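Local coordinates for protein protease Do-like 1, chloroplastic (Arabidopsis thaliana, PDB 3QO6) that is a chloroplast serine protease of the HtrA (Deg) family, required at high temperature and possibly involved in degrading damaged proteins, at residues T146-G151 with Q170-I175. Numbering follows the deposited sequence.
Sequences TGVISG and QTDAAI
Ser-150 and Gly-151 both turn their backbone N-H groups to Gln-170 O, the mark of a classic beta bulge in the antiparallel pairing of strands 143-157 and 168-171, part of the trypsin-like domain's sheet with strands 130-135 and 209-213, away from the predicted catalytic residues. Ser-150 N lies 2.6 Å from Gln-170 O, and Gly-151 N approaches from the same face of the carbonyl plane. Gln-170 N returns a bond to Gly-151 O at 3.0 Å. Beyond the non-hydrogen-bonded pair Ile-149 and Thr-171 the second strand ends; side chains supply the firmer bonds, beside a weak backbone bond from Asp-172 N to Val-148 O. Asp-172 OD1 accepts from Val-148 N at 2.7 Å, met nearly along its C-O axis, with CG held between backbone N and carbonyl carbon (chi1 62°). Thr-171 OG1, anti to its own N (chi1 -176°), donates to Val-148 O at 2.8 Å from above the carbonyl plane, and accepts from Ala-173 N at 3.2 Å, an ST turn. A valine in place of Thr-171 would probably cost Val-148 O its hydroxyl donor and leave Ala-173 N without the acceptor that closes the turn. A water joins Thr-146 O to Ala-174 N. Carbon atoms pack on polar groups: Ala-173 CB on the Thr-146 to Gly-147 peptide, 3.7 Å from Gly-147 N, and Ser-150 CB against the Gln-170 amide, whose OE1 is bound by Arg-154. Asp-172 OD2 and Ser-150 OG hydrogen-bond to Thr-146 N and Leu-144 O of a second subunit. One carboxylate thus serves two chains, OD1 closing the strand end and OD2 linking it to a neighbouring subunit.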
loop_
_atom_site.group_PDB
_atom_site.type_symbol
_atom_site.label_atom_id
_atom_site.label_comp_id
_atom_site.label_asym_id
_atom_site.label_seq_id
_atom_site.Cartn_x
_atom_site.Cartn_y
_atom_site.Cartn_z
ATOM N N THR B 146 20.852 17.659 21.968
ATOM C CA THR B 146 20.618 17.913 23.375
ATOM C C THR B 146 19.130 17.952 23.649
ATOM O O THR B 146 18.318 18.155 22.746
ATOM C CB THR B 146 21.208 19.260 23.820
ATOM O OG1 THR B 146 20.476 20.305 23.172
ATOM C CG2 THR B 146 22.696 19.359 23.444
ATOM N N GLY B 147 18.814 17.775 24.927
ATOM C CA GLY B 147 17.456 17.752 25.395
ATOM C C GLY B 147 17.440 17.690 26.903
ATOM O O GLY B 147 18.381 18.087 27.586
ATOM N N VAL B 148 16.392 17.096 27.429
ATOM C CA VAL B 148 16.221 17.059 28.863
ATOM C C VAL B 148 15.823 15.631 29.319
ATOM O O VAL B 148 15.403 14.797 28.503
ATOM C CB VAL B 148 15.107 18.123 29.169
ATOM C CG1 VAL B 148 13.805 17.435 29.640
ATOM C CG2 VAL B 148 15.619 19.183 30.082
ATOM N N ILE B 149 15.994 15.312 30.594
ATOM C CA ILE B 149 15.521 14.014 31.046
ATOM C C ILE B 149 14.008 14.241 31.128
ATOM O O ILE B 149 13.562 15.122 31.864
ATOM C CB ILE B 149 15.998 13.670 32.463
ATOM C CG1 ILE B 149 17.483 13.294 32.449
ATOM C CG2 ILE B 149 15.099 12.570 33.040
ATOM C CD1 ILE B 149 17.928 12.604 33.711
ATOM N N SER B 150 13.230 13.463 30.385
ATOM C CA SER B 150 11.781 13.617 30.359
ATOM C C SER B 150 11.095 12.750 31.367
ATOM O O SER B 150 9.950 13.022 31.771
ATOM C CB SER B 150 11.232 13.241 28.990
ATOM O OG SER B 150 11.649 14.159 28.010
ATOM N N GLY B 151 11.784 11.681 31.737
ATOM C CA GLY B 151 11.224 10.727 32.675
ATOM C C GLY B 151 12.264 9.759 33.205
ATOM O O GLY B 151 13.351 9.553 32.619
ATOM N N GLN B 170 14.164 8.431 29.920
ATOM C CA GLN B 170 13.433 9.016 28.791
ATOM C C GLN B 170 13.946 10.435 28.535
ATOM O O GLN B 170 14.087 11.219 29.472
ATOM C CB GLN B 170 11.956 9.074 29.119
ATOM C CG GLN B 170 11.100 9.387 27.949
ATOM C CD GLN B 170 9.663 9.536 28.350
ATOM O OE1 GLN B 170 9.163 8.780 29.170
ATOM N NE2 GLN B 170 8.985 10.512 27.774
ATOM N N THR B 171 14.231 10.761 27.276
ATOM C CA THR B 171 14.765 12.066 26.928
ATOM C C THR B 171 14.162 12.570 25.620
ATOM O O THR B 171 13.751 11.764 24.755
ATOM C CB THR B 171 16.291 12.018 26.754
ATOM O OG1 THR B 171 16.772 13.337 26.495
ATOM C CG2 THR B 171 16.680 11.146 25.559
ATOM N N ASP B 172 14.107 13.896 25.476
ATOM C CA ASP B 172 13.538 14.473 24.278
ATOM C C ASP B 172 14.623 14.987 23.367
ATOM O O ASP B 172 14.358 15.738 22.417
ATOM C CB ASP B 172 12.486 15.553 24.604
ATOM C CG ASP B 172 13.046 16.741 25.380
ATOM O OD1 ASP B 172 14.203 16.669 25.862
ATOM O OD2 ASP B 172 12.308 17.758 25.513
ATOM N N ALA B 173 15.850 14.552 23.657
ATOM C CA ALA B 173 16.997 14.870 22.819
ATOM C C ALA B 173 16.783 13.990 21.595
ATOM O O ALA B 173 16.485 12.803 21.739
ATOM C CB ALA B 173 18.286 14.457 23.496
ATOM N N ALA B 174 16.923 14.561 20.400
ATOM C CA ALA B 174 16.737 13.806 19.157
ATOM C C ALA B 174 17.543 12.494 19.122
ATOM O O ALA B 174 18.784 12.495 19.207
ATOM C CB ALA B 174 17.122 14.687 17.985
ATOM N N ILE B 175 16.838 11.378 18.970
ATOM C CA ILE B 175 17.458 10.072 18.941
ATOM C C ILE B 175 16.961 9.342 17.694
ATOM O O ILE B 175 15.785 8.976 17.610
ATOM C CB ILE B 175 17.082 9.267 20.247
ATOM C CG1 ILE B 175 17.885 9.773 21.434
ATOM C CG2 ILE B 175 17.391 7.822 20.108
ATOM C CD1 ILE B 175 19.338 10.073 21.087
HETATM O O HOH W 1 17.474 17.404 20.050
#